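Local coordinates for protein putative serine protease (Human astrovirus 1, PDB 2W5E) that is the trypsin-like serine protease part of the non-structural polyprotein 1A, probably cleaving the polyprotein into functional products, at residues P10-C14 against T24-S28; V33-H37 against A140-T144; K57-M61 against T158-P162; K82-D88 against D133-L139; N114-V120 against Y148-I154. The contacts are given in a common frame with arbitrary orientation. Numbering follows the deposited sequence.

Interaction 1: P10-C14 against T24-S28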
# COMPACT_ATOMS: atom_id res chain seq x y z
N PRO A 10 -14.88 -3.89 -3.85
CA PRO A 10 -16.13 -4.34 -3.24
C PRO A 10 -16.36 -3.77 -1.83
O PRO A 10 -17.50 -3.70 -1.38
CB PRO A 10 -15.98 -5.87 -3.18
CG PRO A 10 -14.86 -6.19 -4.15
CD PRO A 10 -13.95 -5.02 -4.06
N GLY A 11 -15.27 -3.36 -1.17
CA GLY A 11 -15.33 -2.67 0.12
C GLY A 11 -15.98 -1.29 0.05
O GLY A 11 -16.27 -0.69 1.09
N ALA A 12 -16.22 -0.80 -1.16
CA ALA A 12 -16.90 0.47 -1.35
C ALA A 12 -18.42 0.30 -1.48
O ALA A 12 -19.13 1.26 -1.73
CB ALA A 12 -16.35 1.21 -2.57
N LEU A 13 -18.89 -0.94 -1.30
CA LEU A 13 -20.32 -1.25 -1.41
C LEU A 13 -20.99 -1.38 -0.04
O LEU A 13 -20.38 -1.80 0.93
CB LEU A 13 -20.52 -2.56 -2.19
CG LEU A 13 -20.07 -2.62 -3.65
CD1 LEU A 13 -20.39 -3.98 -4.25
CD2 LEU A 13 -20.73 -1.51 -4.46
N CYS A 14 -22.27 -1.03 0.00
CA CYS A 14 -23.10 -1.31 1.17
C CYS A 14 -24.49 -1.76 0.70
O CYS A 14 -24.80 -1.72 -0.49
CB CYS A 14 -23.20 -0.10 2.11
SG CYS A 14 -23.97 1.37 1.40
N THR A 24 -28.47 -1.86 -3.60
CA THR A 24 -27.04 -1.64 -3.42
C THR A 24 -26.76 -0.14 -3.31
O THR A 24 -27.38 0.68 -4.00
CB THR A 24 -26.21 -2.28 -4.57
OG1 THR A 24 -26.41 -3.70 -4.58
CG2 THR A 24 -24.71 -2.00 -4.41
N GLY A 25 -25.84 0.22 -2.42
CA GLY A 25 -25.33 1.58 -2.34
C GLY A 25 -23.82 1.56 -2.46
O GLY A 25 -23.19 0.51 -2.34
N PHE A 26 -23.23 2.72 -2.70
CA PHE A 26 -21.77 2.82 -2.72
C PHE A 26 -21.26 4.14 -2.16
O PHE A 26 -21.89 5.19 -2.31
CB PHE A 26 -21.21 2.54 -4.12
CG PHE A 26 -21.62 3.54 -5.16
CD1 PHE A 26 -22.80 3.36 -5.89
CD2 PHE A 26 -20.83 4.65 -5.43
CE1 PHE A 26 -23.17 4.27 -6.87
CE2 PHE A 26 -21.20 5.57 -6.41
CZ PHE A 26 -22.37 5.39 -7.13
N PHE A 27 -20.09 4.07 -1.53
CA PHE A 27 -19.48 5.21 -0.88
C PHE A 27 -18.73 6.05 -1.90
O PHE A 27 -17.95 5.52 -2.71
CB PHE A 27 -18.56 4.76 0.26
CG PHE A 27 -19.24 3.93 1.32
CD1 PHE A 27 -19.88 4.54 2.39
CD2 PHE A 27 -19.25 2.54 1.24
CE1 PHE A 27 -20.52 3.78 3.38
CE2 PHE A 27 -19.88 1.78 2.22
CZ PHE A 27 -20.52 2.40 3.29
N SER A 28 -18.99 7.35 -1.86
CA SER A 28 -18.30 8.33 -2.70
C SER A 28 -18.28 9.66 -1.97
O SER A 28 -19.33 10.18 -1.57
CB SER A 28 -18.99 8.47 -4.06
OG SER A 28 -18.25 9.32 -4.92
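Backbone pairing at the open end of the hairpin of strands 13-18 and 21-28 uses three hydrogen bonds. Cys14 and Gly25 make an antiparallel hydrogen-bonded pair, with Cys14 N to Gly25 O and Gly25 N to Cys14 O both 2.9 Å. One residue back, Leu13 faces Phe26 as a non-hydrogen-bonded pair, CA to CA 4.5 Å, and Phe27 N then reaches Ala12 O at 3.0 Å. Ala12 belongs to a 3-10 turn, closed by Leu13 N on Pro10 O at 3.1 Å. Outside the pair, Gly11 O is taken by the hydroxyl of Tyr49, Thr24 O by that of Thr34, and Phe26 bonds to the backbone of Val33; Thr24 OG1 binds Tyr97 N in the other barrel. Cys14 SG makes an oblique sulfur-aromatic contact, 4.5 Å from the Phe27 ring centroid, and Leu13 CD2 packs 4.1 Å from Phe26 CB. With most of these backbone groups satisfied by the pairing and by neighbouring strands, thiol, leucine and phenylalanine can be buried at low polar cost.

Interaction 2: V33-H37 against A140-T144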
# COMPACT_ATOMS: atom_id res chain seq x y z
N VAL A 33 -24.21 6.64 -2.36
CA VAL A 33 -24.96 6.87 -3.59
C VAL A 33 -25.76 5.61 -3.95
O VAL A 33 -25.26 4.50 -3.81
CB VAL A 33 -24.02 7.26 -4.78
CG1 VAL A 33 -24.82 7.71 -6.00
CG2 VAL A 33 -23.04 8.37 -4.36
N THR A 34 -27.00 5.80 -4.39
CA THR A 34 -27.84 4.69 -4.86
C THR A 34 -28.84 5.17 -5.91
O THR A 34 -28.80 6.33 -6.32
CB THR A 34 -28.54 3.94 -3.68
OG1 THR A 34 -29.10 2.70 -4.14
CG2 THR A 34 -29.63 4.81 -3.03
N ALA A 35 -29.72 4.27 -6.37
CA ALA A 35 -30.79 4.63 -7.30
C ALA A 35 -31.97 5.21 -6.53
O ALA A 35 -32.25 4.80 -5.41
CB ALA A 35 -31.22 3.42 -8.12
N ALA A 36 -32.67 6.17 -7.14
CA ALA A 36 -33.80 6.82 -6.50
C ALA A 36 -34.84 5.83 -5.97
O ALA A 36 -35.34 5.98 -4.86
CB ALA A 36 -34.44 7.84 -7.43
N HIS A 37 -35.16 4.80 -6.76
CA HIS A 37 -36.20 3.85 -6.36
C HIS A 37 -35.81 2.90 -5.21
O HIS A 37 -36.67 2.26 -4.61
CB HIS A 37 -36.77 3.08 -7.56
CG HIS A 37 -35.88 2.00 -8.08
ND1 HIS A 37 -34.94 2.21 -9.06
CD2 HIS A 37 -35.82 0.68 -7.78
CE1 HIS A 37 -34.32 1.07 -9.33
NE2 HIS A 37 -34.84 0.13 -8.57
N ALA A 140 -21.68 5.43 -13.74
CA ALA A 140 -23.14 5.38 -13.74
C ALA A 140 -23.71 4.57 -12.57
O ALA A 140 -22.98 3.87 -11.88
CB ALA A 140 -23.64 4.79 -15.07
N VAL A 141 -25.02 4.70 -12.36
CA VAL A 141 -25.74 3.97 -11.31
C VAL A 141 -26.80 3.04 -11.93
O VAL A 141 -27.70 3.51 -12.62
CB VAL A 141 -26.41 4.96 -10.31
CG1 VAL A 141 -27.15 4.22 -9.21
CG2 VAL A 141 -25.38 5.93 -9.72
N HIS A 142 -26.69 1.76 -11.69
CA HIS A 142 -27.58 0.81 -12.26
C HIS A 142 -29.05 1.00 -11.88
O HIS A 142 -29.38 1.14 -10.75
CB HIS A 142 -27.16 -0.59 -11.89
CG HIS A 142 -28.04 -1.65 -12.47
ND1 HIS A 142 -27.68 -2.38 -13.57
CD2 HIS A 142 -29.25 -2.10 -12.10
CE1 HIS A 142 -28.62 -3.24 -13.85
NE2 HIS A 142 -29.59 -3.10 -12.97
N GLN A 143 -29.92 1.01 -12.86
CA GLN A 143 -31.33 1.35 -12.68
C GLN A 143 -32.26 0.17 -12.88
O GLN A 143 -33.12 -0.10 -12.04
CB GLN A 143 -31.73 2.49 -13.62
CG GLN A 143 -31.02 3.80 -13.37
CD GLN A 143 -31.44 4.46 -12.07
OE1 GLN A 143 -32.62 4.46 -11.70
NE2 GLN A 143 -30.48 5.04 -11.36
N THR A 144 -32.10 -0.54 -14.00
CA THR A 144 -33.06 -1.57 -14.39
C THR A 144 -32.46 -2.61 -15.35
O THR A 144 -31.33 -2.46 -15.81
CB THR A 144 -34.32 -0.94 -15.04
OG1 THR A 144 -35.33 -1.95 -15.24
CG2 THR A 144 -33.98 -0.26 -16.36
O HOH W 1 -34.39 4.79 -9.67
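A water molecule, rather than any direct hydrogen bond, joins these two segments at their polar end: water 1 lies 2.7 Å from His37 ND1, accepts from His37 N at 3.0 Å and donates to Gln143 OE1 at 2.7 Å. His37 belongs to the charge relay, and its NE2 is hydrogen-bonded to the hydroxyl of Ser127. On the imidazole edge, His37 CE1 approaches Gln143 O to 3.2 Å. The amide end of Gln143 has its own anchor, since NE2 donates to the backbone O of the catalytic Asp65, besides a weak bond to Val141 O at 3.4 Å. The setting is that of a chymotrypsin-like protease of clan PA, in which His and Asp come from one beta barrel, Ser from the other, and the site lies in the cleft between them. Here residues 33-35, on strand 31-35 of the first barrel, and 140-144, on strand 138-146 of the second, run at 25°, axes 6.7 Å apart, without backbone pairing. Val33 CG1 meets Val141 CG2 at 4.2 Å and Ala35 CB lies 4.3 Å from Val141 CG1, both apolar contacts; Ala35 CB also makes van der Waals contact with Gln143 NE2 at 3.7 Å.

Interaction 3: K57-M61 against T158-P162; sequences KVRYM and TDFHP
Two hydrogen bonds from one guanidinium to one carbonyl anchor this contact: Arg59 NH2 and NH1 donate to Phe160 O at 2.8 and 3.0 Å. The arginine leaves its strand with chi1 and chi2 both t, then turns at chi3 (p, 73°) and chi4 (73°), bringing Phe160 O to the guanidinium edge and His161 NE2 (chi1 m) over one face; Arg59 NH1 and His161 CD2 are 3.5 Å apart. NH2 also forms a salt bridge with Asp31. Residues 57-60 are extended except at Arg59 (phi/psi -97/-47), which with Tyr60 faces Phe68 in a classic beta bulge, so that both CA-to-CB bonds point toward segment 158-162. There, residues 158-160 have helical torsions and His161 is extended (-142/149). The closest CA atoms, of Tyr60 and His161, are 7.4 Å apart. With chi1 t and chi2 51°, the Tyr60 ring receives Pro162 CD over one face in a CH-pi contact, 3.9 Å from the centroid; at its edge Tyr60 CE2 meets Asp159 O at 3.2 Å. Tyr60 OH lies 3.5 Å from Pro162 CA. The end of this construct, after the last strand of the second barrel, thus lies across the first in a two-barrel trypsin-like fold.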
# COMPACT_ATOMS: atom_id res chain seq x y z
N LYS A 57 -29.63 9.28 6.75
CA LYS A 57 -30.60 10.22 6.21
C LYS A 57 -30.31 10.61 4.77
O LYS A 57 -29.18 10.99 4.43
CB LYS A 57 -30.67 11.48 7.08
CG LYS A 57 -31.83 12.40 6.74
CD LYS A 57 -31.80 13.66 7.61
CE LYS A 57 -33.09 14.45 7.46
NZ LYS A 57 -33.14 15.64 8.35
N VAL A 58 -31.34 10.52 3.92
CA VAL A 58 -31.26 11.01 2.55
C VAL A 58 -30.90 12.50 2.57
O VAL A 58 -31.49 13.27 3.31
CB VAL A 58 -32.58 10.77 1.78
CG1 VAL A 58 -32.51 11.36 0.37
CG2 VAL A 58 -32.89 9.29 1.70
N ARG A 59 -29.90 12.87 1.76
CA ARG A 59 -29.42 14.25 1.68
C ARG A 59 -30.04 15.02 0.51
O ARG A 59 -30.49 16.15 0.68
CB ARG A 59 -27.88 14.27 1.57
CG ARG A 59 -27.29 15.64 1.29
CD ARG A 59 -25.76 15.64 1.27
NE ARG A 59 -25.18 15.00 0.09
CZ ARG A 59 -25.17 15.53 -1.14
NH1 ARG A 59 -25.73 16.71 -1.37
NH2 ARG A 59 -24.60 14.87 -2.13
N TYR A 60 -30.06 14.40 -0.67
CA TYR A 60 -30.40 15.10 -1.91
C TYR A 60 -30.93 14.16 -3.00
O TYR A 60 -30.37 13.09 -3.24
CB TYR A 60 -29.17 15.89 -2.40
CG TYR A 60 -29.33 16.62 -3.72
CD1 TYR A 60 -30.41 17.47 -3.95
CD2 TYR A 60 -28.37 16.49 -4.72
CE1 TYR A 60 -30.54 18.16 -5.16
CE2 TYR A 60 -28.49 17.17 -5.93
CZ TYR A 60 -29.57 18.00 -6.14
OH TYR A 60 -29.69 18.66 -7.35
N MET A 61 -32.03 14.58 -3.63
CA MET A 61 -32.67 13.84 -4.71
C MET A 61 -32.73 14.72 -5.96
O MET A 61 -33.69 15.47 -6.13
CB MET A 61 -34.09 13.43 -4.32
CG MET A 61 -34.23 12.61 -3.05
SD MET A 61 -33.84 10.87 -3.27
CE MET A 61 -35.22 10.31 -4.25
N THR A 158 -21.58 17.28 -11.08
CA THR A 158 -22.60 18.32 -10.89
C THR A 158 -23.92 17.76 -10.35
O THR A 158 -24.80 18.52 -9.95
CB THR A 158 -22.88 19.12 -12.19
OG1 THR A 158 -23.65 18.33 -13.10
CG2 THR A 158 -21.57 19.57 -12.86
N ASP A 159 -24.04 16.43 -10.36
CA ASP A 159 -25.24 15.75 -9.86
C ASP A 159 -25.30 15.71 -8.33
O ASP A 159 -26.38 15.54 -7.76
CB ASP A 159 -25.33 14.33 -10.42
CG ASP A 159 -25.63 14.30 -11.90
OD1 ASP A 159 -26.42 15.15 -12.37
OD2 ASP A 159 -25.09 13.42 -12.59
N PHE A 160 -24.14 15.86 -7.69
CA PHE A 160 -24.01 15.75 -6.24
C PHE A 160 -24.69 16.87 -5.45
O PHE A 160 -25.05 16.68 -4.28
CB PHE A 160 -22.52 15.69 -5.85
CG PHE A 160 -21.92 14.31 -5.92
CD1 PHE A 160 -21.64 13.71 -7.15
CD2 PHE A 160 -21.63 13.60 -4.76
CE1 PHE A 160 -21.08 12.44 -7.22
CE2 PHE A 160 -21.07 12.32 -4.81
CZ PHE A 160 -20.80 11.74 -6.05
N HIS A 161 -24.87 18.03 -6.08
CA HIS A 161 -25.39 19.22 -5.39
C HIS A 161 -26.33 20.06 -6.26
O HIS A 161 -26.18 20.09 -7.48
CB HIS A 161 -24.24 20.09 -4.88
CG HIS A 161 -23.43 19.45 -3.79
ND1 HIS A 161 -22.21 18.86 -4.02
CD2 HIS A 161 -23.68 19.30 -2.47
CE1 HIS A 161 -21.74 18.37 -2.89
NE2 HIS A 161 -22.61 18.62 -1.93
N PRO A 162 -27.32 20.73 -5.62
CA PRO A 162 -28.19 21.64 -6.37
C PRO A 162 -27.51 22.97 -6.62
O PRO A 162 -26.98 23.19 -7.71
CB PRO A 162 -29.38 21.82 -5.42
CG PRO A 162 -28.78 21.69 -4.06
CD PRO A 162 -27.66 20.69 -4.19

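Interaction 4: K82-D88 against D133-L139; sequences KLSKNPD and DKYCRVL
Arg137, Lys82 and Asp88 give up the most surface where loop 82-88 meets the turn and strand start of 133-139. Arg137 (chi1 to chi3 all m) folds back so that Lys82 CD lies over one face of its guanidinium and Leu83 O at the edge, where Arg137 NE donates a weak hydrogen bond of 3.4 Å. Lys82 (chi1 m, chi2 t, chi3 m) brings its CB to 3.4 Å from Arg137 NE, and Lys82 O accepts from Val138 N at 2.9 Å. Leu83 and Val138 form a single backbone bridge, CA to CA 4.9 Å, from which the extended residues 82-84 continue through Lys85 (phi/psi -82/-48) to Asp88, its CA 6.5 Å from that of Asp133. Asp88 (chi1 t) points OD2 to Lys134 NZ, a long salt bridge of 3.7 Å; its OD1 is hydrogen-bonded to the Ser90 hydroxyl.

In the other segment, Asp133 to Cys136 is a type I turn, reinforced by an Asx turn: Asp133 OD1 accepts from Tyr135 N at 2.8 Å, and also from Arg137 N at 3.0 Å. Leu139 CD2 meets Pro87 CB at 3.7 Å. Waters bridge Lys82 N with Cys136 O, Asp88 O with Lys134 N, and Asp88 N with Asp133 OD2. Lys85 NZ and Arg137 NH2, like charges, stand an unfavourable 3.4 Å apart. Chemically, then, the interbarrel connection is held by few direct polar bonds, several waters and apolar contact at Leu139.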
# COMPACT_ATOMS: atom_id res chain seq x y z
N LYS A 82 -14.30 6.98 -6.82
CA LYS A 82 -14.16 8.29 -7.44
C LYS A 82 -14.81 8.30 -8.82
O LYS A 82 -14.97 7.24 -9.44
CB LYS A 82 -12.68 8.71 -7.51
CG LYS A 82 -12.12 9.13 -6.15
CD LYS A 82 -10.67 9.59 -6.23
CE LYS A 82 -9.69 8.43 -6.04
NZ LYS A 82 -8.29 8.91 -5.77
N LEU A 83 -15.20 9.48 -9.29
CA LEU A 83 -15.75 9.61 -10.63
C LEU A 83 -14.65 9.76 -11.66
O LEU A 83 -13.53 10.19 -11.33
CB LEU A 83 -16.73 10.79 -10.70
CG LEU A 83 -18.19 10.45 -10.40
CD1 LEU A 83 -18.42 10.20 -8.92
CD2 LEU A 83 -19.08 11.57 -10.88
N SER A 84 -14.95 9.40 -12.90
CA SER A 84 -13.94 9.46 -13.96
C SER A 84 -13.77 10.86 -14.53
O SER A 84 -14.75 11.58 -14.74
CB SER A 84 -14.26 8.48 -15.09
OG SER A 84 -13.28 8.59 -16.11
N LYS A 85 -12.51 11.22 -14.78
CA LYS A 85 -12.17 12.49 -15.42
C LYS A 85 -12.33 12.36 -16.93
O LYS A 85 -12.94 13.22 -17.57
CB LYS A 85 -10.73 12.90 -15.08
CG LYS A 85 -10.33 12.68 -13.62
CD LYS A 85 -9.02 13.39 -13.30
CE LYS A 85 -8.47 12.98 -11.93
NZ LYS A 85 -7.78 11.65 -11.98
N ASN A 86 -11.77 11.29 -17.50
CA ASN A 86 -11.85 11.01 -18.93
C ASN A 86 -12.53 9.66 -19.18
O ASN A 86 -11.85 8.65 -19.37
CB ASN A 86 -10.45 11.02 -19.56
CG ASN A 86 -9.63 12.23 -19.15
OD1 ASN A 86 -10.00 13.38 -19.44
ND2 ASN A 86 -8.51 11.99 -18.48
N PRO A 87 -13.88 9.64 -19.18
CA PRO A 87 -14.67 8.41 -19.20
C PRO A 87 -14.63 7.63 -20.52
O PRO A 87 -15.02 8.15 -21.57
CB PRO A 87 -16.10 8.90 -18.93
CG PRO A 87 -15.96 10.32 -18.45
CD PRO A 87 -14.74 10.83 -19.14
N ASP A 88 -14.16 6.39 -20.44
CA ASP A 88 -14.29 5.43 -21.54
C ASP A 88 -15.50 4.54 -21.27
O ASP A 88 -15.47 3.67 -20.39
CB ASP A 88 -13.01 4.60 -21.69
CG ASP A 88 -13.10 3.56 -22.81
OD1 ASP A 88 -14.02 3.65 -23.65
OD2 ASP A 88 -12.25 2.64 -22.85
N ASP A 133 -15.71 2.21 -14.83
CA ASP A 133 -14.85 2.00 -16.00
C ASP A 133 -13.80 0.91 -15.71
O ASP A 133 -13.82 0.29 -14.65
CB ASP A 133 -14.20 3.32 -16.48
CG ASP A 133 -13.22 3.93 -15.48
OD1 ASP A 133 -12.73 3.25 -14.55
OD2 ASP A 133 -12.92 5.13 -15.63
N LYS A 134 -12.89 0.68 -16.66
CA LYS A 134 -11.86 -0.36 -16.53
C LYS A 134 -10.84 -0.08 -15.43
O LYS A 134 -10.05 -0.96 -15.07
CB LYS A 134 -11.13 -0.59 -17.87
CG LYS A 134 -10.42 0.64 -18.45
CD LYS A 134 -9.85 0.31 -19.83
CE LYS A 134 -10.15 1.41 -20.84
NZ LYS A 134 -9.09 2.44 -20.92
N TYR A 135 -10.86 1.14 -14.90
CA TYR A 135 -9.97 1.54 -13.82
C TYR A 135 -10.69 1.72 -12.47
O TYR A 135 -10.11 2.24 -11.51
CB TYR A 135 -9.24 2.83 -14.21
CG TYR A 135 -8.24 2.66 -15.33
CD1 TYR A 135 -7.17 1.76 -15.20
CD2 TYR A 135 -8.33 3.40 -16.51
CE1 TYR A 135 -6.23 1.60 -16.23
CE2 TYR A 135 -7.40 3.25 -17.54
CZ TYR A 135 -6.35 2.35 -17.39
OH TYR A 135 -5.42 2.19 -18.40
N CYS A 136 -11.94 1.27 -12.41
CA CYS A 136 -12.69 1.25 -11.15
C CYS A 136 -13.29 2.58 -10.71
O CYS A 136 -13.67 2.72 -9.55
N ARG A 137 -13.38 3.54 -11.63
CA ARG A 137 -14.04 4.81 -11.36
C ARG A 137 -15.51 4.75 -11.81
O ARG A 137 -15.80 4.23 -12.88
CB ARG A 137 -13.33 5.95 -12.10
CG ARG A 137 -11.80 5.93 -11.98
CD ARG A 137 -11.33 6.36 -10.61
NE ARG A 137 -11.25 7.82 -10.52
CZ ARG A 137 -10.12 8.52 -10.41
NH1 ARG A 137 -8.94 7.90 -10.34
NH2 ARG A 137 -10.18 9.84 -10.34
N VAL A 138 -16.41 5.29 -10.99
CA VAL A 138 -17.86 5.22 -11.27
C VAL A 138 -18.25 6.06 -12.47
O VAL A 138 -17.92 7.24 -12.54
CB VAL A 138 -18.73 5.69 -10.07
CG1 VAL A 138 -20.15 5.12 -10.18
CG2 VAL A 138 -18.12 5.28 -8.78
N LEU A 139 -18.96 5.43 -13.41
CA LEU A 139 -19.51 6.11 -14.58
C LEU A 139 -21.01 6.34 -14.44
O LEU A 139 -21.54 7.31 -14.98
CB LEU A 139 -19.27 5.26 -15.84
CG LEU A 139 -17.84 4.92 -16.27
CD1 LEU A 139 -17.89 3.90 -17.40
CD2 LEU A 139 -17.09 6.16 -16.71
O HOH W 2 -12.80 4.56 -7.68
O HOH W 3 -10.66 6.57 -15.21
O HOH W 4 -13.81 1.66 -19.34
O HOH W 5 -12.11 5.12 -18.46

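Interaction 5: N114-V120 against Y148-I154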
# COMPACT_ATOMS: atom_id res chain seq x y z
N ASN A 114 -28.15 9.76 -21.81
CA ASN A 114 -27.70 9.66 -20.42
C ASN A 114 -27.75 8.23 -19.89
O ASN A 114 -27.55 7.99 -18.69
CB ASN A 114 -28.54 10.58 -19.52
CG ASN A 114 -27.98 11.99 -19.46
OD1 ASN A 114 -26.77 12.20 -19.35
ND2 ASN A 114 -28.87 12.98 -19.52
N THR A 115 -28.00 7.28 -20.78
CA THR A 115 -28.19 5.88 -20.42
C THR A 115 -27.05 5.00 -20.93
O THR A 115 -26.63 5.10 -22.08
CB THR A 115 -29.55 5.36 -20.95
OG1 THR A 115 -30.61 6.09 -20.32
CG2 THR A 115 -29.73 3.87 -20.64
N LEU A 116 -26.56 4.15 -20.04
CA LEU A 116 -25.52 3.17 -20.36
C LEU A 116 -26.15 1.78 -20.35
O LEU A 116 -26.83 1.41 -19.39
CB LEU A 116 -24.38 3.29 -19.34
CG LEU A 116 -22.98 2.73 -19.58
CD1 LEU A 116 -22.35 3.29 -20.85
CD2 LEU A 116 -22.10 3.01 -18.38
N SER A 117 -25.95 1.03 -21.43
CA SER A 117 -26.44 -0.35 -21.54
C SER A 117 -25.29 -1.34 -21.60
O SER A 117 -24.26 -1.06 -22.21
CB SER A 117 -27.33 -0.52 -22.76
OG SER A 117 -28.48 0.29 -22.65
N TYR A 118 -25.49 -2.50 -20.98
CA TYR A 118 -24.43 -3.49 -20.79
C TYR A 118 -25.06 -4.82 -20.39
O TYR A 118 -26.12 -4.85 -19.76
CB TYR A 118 -23.46 -3.04 -19.68
CG TYR A 118 -24.18 -2.45 -18.48
CD1 TYR A 118 -24.56 -3.26 -17.41
CD2 TYR A 118 -24.50 -1.10 -18.43
CE1 TYR A 118 -25.24 -2.73 -16.32
CE2 TYR A 118 -25.18 -0.56 -17.35
CZ TYR A 118 -25.54 -1.39 -16.30
OH TYR A 118 -26.21 -0.85 -15.23
N ALA A 119 -24.39 -5.90 -20.76
CA ALA A 119 -24.80 -7.24 -20.35
C ALA A 119 -24.63 -7.40 -18.84
O ALA A 119 -23.67 -6.90 -18.26
CB ALA A 119 -23.99 -8.28 -21.09
N VAL A 120 -25.59 -8.09 -18.22
CA VAL A 120 -25.53 -8.39 -16.78
C VAL A 120 -25.60 -9.90 -16.55
O VAL A 120 -26.11 -10.64 -17.38
CB VAL A 120 -26.61 -7.64 -15.95
CG1 VAL A 120 -26.31 -6.15 -15.89
CG2 VAL A 120 -28.02 -7.88 -16.50
N TYR A 148 -31.10 -10.11 -19.53
CA TYR A 148 -29.69 -9.97 -19.14
C TYR A 148 -29.03 -8.72 -19.72
O TYR A 148 -27.80 -8.65 -19.82
CB TYR A 148 -28.90 -11.24 -19.49
CG TYR A 148 -29.29 -12.44 -18.66
CD1 TYR A 148 -28.73 -12.64 -17.40
CD2 TYR A 148 -30.22 -13.37 -19.12
CE1 TYR A 148 -29.09 -13.74 -16.62
CE2 TYR A 148 -30.58 -14.48 -18.35
CZ TYR A 148 -30.02 -14.66 -17.10
OH TYR A 148 -30.37 -15.75 -16.34
N THR A 149 -29.85 -7.74 -20.11
CA THR A 149 -29.34 -6.42 -20.49
C THR A 149 -29.66 -5.42 -19.39
O THR A 149 -30.83 -5.17 -19.09
CB THR A 149 -29.95 -5.92 -21.82
OG1 THR A 149 -29.75 -6.90 -22.85
CG2 THR A 149 -29.30 -4.61 -22.25
N GLY A 150 -28.61 -4.86 -18.79
CA GLY A 150 -28.75 -3.85 -17.74
C GLY A 150 -28.73 -2.44 -18.29
O GLY A 150 -28.17 -2.19 -19.36
N GLY A 151 -29.34 -1.52 -17.55
CA GLY A 151 -29.36 -0.10 -17.91
C GLY A 151 -29.07 0.79 -16.71
O GLY A 151 -29.60 0.58 -15.62
N ALA A 152 -28.22 1.79 -16.91
CA ALA A 152 -27.80 2.69 -15.84
C ALA A 152 -27.88 4.14 -16.27
O ALA A 152 -27.82 4.44 -17.46
CB ALA A 152 -26.38 2.35 -15.41
N VAL A 153 -28.05 5.04 -15.30
CA VAL A 153 -27.99 6.48 -15.57
C VAL A 153 -26.59 7.01 -15.28
O VAL A 153 -26.08 6.83 -14.17
CB VAL A 153 -29.05 7.28 -14.76
CG1 VAL A 153 -28.94 8.77 -15.05
CG2 VAL A 153 -30.46 6.80 -15.07
N ILE A 154 -25.99 7.65 -16.28
CA ILE A 154 -24.67 8.27 -16.15
C ILE A 154 -24.66 9.35 -15.07
O ILE A 154 -25.59 10.16 -14.96
CB ILE A 154 -24.15 8.82 -17.52
CG1 ILE A 154 -23.57 7.68 -18.37
CG2 ILE A 154 -23.07 9.88 -17.35
CD1 ILE A 154 -24.48 7.18 -19.45
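Tyr118 lays one face of its ring over the backbone of Gly150 and turns its edge to Ala152, with Tyr118 OH 3.2 Å from Ala152 CB; the hydroxyl goes on to a hydrogen bond with His142 on the adjoining strand. Chi1 in the p well places the ring there, and the absence of a side chain at Gly150 is what permits it: a CB at that position would lie 2.7 Å from Tyr118 CE1 and 2.6 Å from Val120 CG1. Beneath these side chains, strands 115-119 and 149-154 pair antiparallel, their axes 4.6 Å apart at 154°. The register centres on Ser117 and Gly151. Leu116 with Ala152 and Tyr118 with Gly150 are the hydrogen-bonded pairs, for example Leu116 N to Ala152 O at 2.9 Å and Gly150 N to Tyr118 O at 2.7 Å. Ile154 N to Asn114 O at 2.9 Å and Val120 N to Tyr148 O at 2.8 Å extend the pairing at both ends. In the second, catalytic-serine barrel of the chymotrypsin-like fold, with strand order 1-2-3-6-5-4, these are strands three and six, side by side though far apart in sequence. Leu116, Tyr118 and Ala152 share the buried face, where they meet Val131; Leu116 CB also touches Ile154 CD1 at 3.9 Å. Thr115, Ser117, Ala119, Thr149 and Val153 occupy the other, more exposed face, and Val153 packs there on Gln143.

How the interactions relate
From the N terminus, interaction 1 closes first, a short hairpin loop within the first barrel. Strand 21-28 then pairs with 31-35, where Phe26 O meets Val33 N at 2.7 Å and interaction 2 opens; this second contact joins the barrels by way of strand 138-146. Interaction 3 opens before interaction 2 has closed, so the two cross, and its long loop, completed only at the end of the construct, encloses interactions 4 and 5. Interaction 4, also enclosed by interaction 2, ties the interbarrel connection to the second barrel. Interaction 5 crosses interactions 2 and 4 and pairs strands within that barrel. Phe26 on Val138 and Phe160 on Leu83 link contacts across the domain.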